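Side-chain contact in TOXN (Pectobacterium atrosepticum, PDB 2XDB), which cleaves RNA between adenines of AAA(U/G) sequences as the toxin of a type III toxin-antitoxin system, and is bound by its own RNA antitoxin, ToxI: residues T134-N137 against L138-G142. Residues are numbered along the deposited sequence; the frame is centred on the assembly and turned at random.
With nucleotides of chain B.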
loop_
_atom_site.group_PDB
_atom_site.type_symbol
_atom_site.label_atom_id
_atom_site.label_comp_id
_atom_site.label_asym_id
_atom_site.label_seq_id
_atom_site.Cartn_x
_atom_site.Cartn_y
_atom_site.Cartn_z
ATOM N N THR A 134 8.807 2.255 -11.228
ATOM C CA THR A 134 9.091 1.366 -12.342
ATOM C C THR A 134 7.890 0.469 -12.586
ATOM O O THR A 134 7.600 0.092 -13.717
ATOM C CB THR A 134 10.349 0.513 -12.104
ATOM O OG1 THR A 134 11.459 1.366 -11.801
ATOM C CG2 THR A 134 10.685 -0.298 -13.341
ATOM N N LEU A 135 7.178 0.147 -11.515
ATOM C CA LEU A 135 6.000 -0.698 -11.624
ATOM C C LEU A 135 4.972 -0.027 -12.512
ATOM O O LEU A 135 4.465 -0.625 -13.468
ATOM C CB LEU A 135 5.415 -0.982 -10.248
ATOM C CG LEU A 135 4.094 -1.732 -10.229
ATOM C CD1 LEU A 135 4.270 -3.097 -10.856
ATOM C CD2 LEU A 135 3.584 -1.850 -8.802
ATOM N N ARG A 136 4.684 1.232 -12.213
ATOM C CA ARG A 136 3.670 1.963 -12.961
ATOM C C ARG A 136 4.122 2.172 -14.404
ATOM O O ARG A 136 3.325 2.049 -15.326
ATOM C CB ARG A 136 3.366 3.290 -12.268
ATOM C CG ARG A 136 2.464 4.242 -13.007
ATOM C CD ARG A 136 2.322 5.542 -12.193
ATOM N NE ARG A 136 1.419 6.489 -12.823
ATOM C CZ ARG A 136 1.794 7.400 -13.711
ATOM N NH1 ARG A 136 3.066 7.507 -14.057
ATOM N NH2 ARG A 136 0.892 8.211 -14.253
ATOM N N ASN A 137 5.402 2.462 -14.608
ATOM C CA ASN A 137 5.908 2.629 -15.966
ATOM C C ASN A 137 5.676 1.377 -16.806
ATOM O O ASN A 137 5.122 1.445 -17.898
ATOM C CB ASN A 137 7.387 2.982 -15.955
ATOM C CG ASN A 137 7.631 4.396 -15.524
ATOM O OD1 ASN A 137 6.751 5.248 -15.652
ATOM N ND2 ASN A 137 8.834 4.666 -15.007
ATOM N N LEU A 138 6.092 0.232 -16.279
ATOM C CA LEU A 138 5.866 -1.032 -16.953
ATOM C C LEU A 138 4.388 -1.243 -17.249
ATOM O O LEU A 138 4.032 -1.721 -18.329
ATOM C CB LEU A 138 6.424 -2.188 -16.132
ATOM C CG LEU A 138 7.955 -2.153 -15.978
ATOM C CD1 LEU A 138 8.486 -3.356 -15.233
ATOM C CD2 LEU A 138 8.600 -2.082 -17.329
ATOM N N VAL A 139 3.515 -0.873 -16.317
ATOM C CA VAL A 139 2.098 -1.102 -16.560
ATOM C C VAL A 139 1.583 -0.181 -17.676
ATOM O O VAL A 139 0.802 -0.612 -18.523
ATOM C CB VAL A 139 1.253 -1.030 -15.267
ATOM C CG1 VAL A 139 -0.221 -0.990 -15.582
ATOM C CG2 VAL A 139 1.534 -2.223 -14.397
ATOM N N LEU A 140 2.045 1.067 -17.703
ATOM C CA LEU A 140 1.686 1.970 -18.796
ATOM C C LEU A 140 2.116 1.411 -20.121
ATOM O O LEU A 140 1.433 1.597 -21.120
ATOM C CB LEU A 140 2.345 3.336 -18.659
ATOM C CG LEU A 140 1.896 4.198 -17.499
ATOM C CD1 LEU A 140 2.162 5.641 -17.861
ATOM C CD2 LEU A 140 0.433 3.965 -17.218
ATOM N N GLN A 141 3.272 0.758 -20.142
ATOM C CA GLN A 141 3.846 0.279 -21.400
ATOM C C GLN A 141 3.210 -1.017 -21.852
ATOM O O GLN A 141 3.575 -1.558 -22.891
ATOM C CB GLN A 141 5.343 0.045 -21.264
ATOM C CG GLN A 141 6.145 1.285 -21.038
ATOM C CD GLN A 141 7.606 0.977 -20.947
ATOM O OE1 GLN A 141 8.079 0.437 -19.947
ATOM N NE2 GLN A 141 8.339 1.297 -22.000
ATOM N N GLY A 142 2.272 -1.523 -21.061
ATOM C CA GLY A 142 1.637 -2.782 -21.371
ATOM C C GLY A 142 2.554 -3.968 -21.146
ATOM O O GLY A 142 2.352 -5.020 -21.741
ATOM P P U B 21 12.030 2.749 -16.136
ATOM O OP1 U B 21 12.327 2.431 -14.710
ATOM O OP2 U B 21 10.654 2.534 -16.651
ATOM O "O5'" U B 21 12.495 4.239 -16.443
ATOM C "C5'" U B 21 12.379 4.788 -17.751
ATOM C "C4'" U B 21 13.543 5.681 -18.122
ATOM O "O4'" U B 21 13.703 6.752 -17.147
ATOM C "C3'" U B 21 14.911 5.007 -18.240
ATOM O "O3'" U B 21 15.637 5.623 -19.306
ATOM C "C2'" U B 21 15.575 5.384 -16.919
ATOM O "O2'" U B 21 16.983 5.333 -16.939
ATOM C "C1'" U B 21 15.061 6.812 -16.746
ATOM N N1 U B 21 15.197 7.487 -15.421
ATOM C C2 U B 21 15.507 6.793 -14.257
ATOM O O2 U B 21 15.700 5.589 -14.200
ATOM N N3 U B 21 15.587 7.574 -13.125
ATOM C C4 U B 21 15.395 8.940 -13.017
ATOM O O4 U B 21 15.502 9.496 -11.920
ATOM C C5 U B 21 15.079 9.584 -14.254
ATOM C C6 U B 21 14.995 8.853 -15.372
#
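Thr134 and Leu138 sit one turn apart near the C-terminal end of helix 125-140, where Leu138 N gives a nearly straight bond to Thr134 O (3.0 Å, 174° at the hydrogen). Alongside it, CG2 of Thr134 lies 4.2 Å from CD1 of Leu138. The threonine hydroxyl, set beside its own backbone N, is hydrogen-bonded to Ser130 O a turn earlier. Thr134 OG1 also stands 3.2 Å from OP1 of U21 of chain B, though its single proton need not go there. Leu135 O takes Val139 N, while its side chain turns inward onto Leu86 and Met144. Next comes Arg136, stretched out along its whole aliphatic chain. Its NE makes a salt bridge with Glu154 of helix 150-156, and CD1 of Leu140 lies over one face of the guanidinium, 4.2 Å above the plane and offset toward its rim. Arg136 O accepts Leu140 N at 2.9 Å. Asn137 closes the run: its O receives Gln141 N in the carbonyl plane, and with chi1 at -74° its amide swings to the RNA, where Asn137 ND2 makes a weak bond to OP2 of U21 of chain B (3.2 Å, 131°). Beyond it the helix ends in a Schellman motif, Gly142 taking positive phi. One flank of the helix's last two turns faces the ToxI phosphate with neutral groups, a weakly bonded amide and a nearby hydroxyl of unsettled proton; with Thr134 packing on a sugar and Leu138 on a uracil base, this suggests fit rather than charge attraction here, the arginine's charge being directed to Glu154.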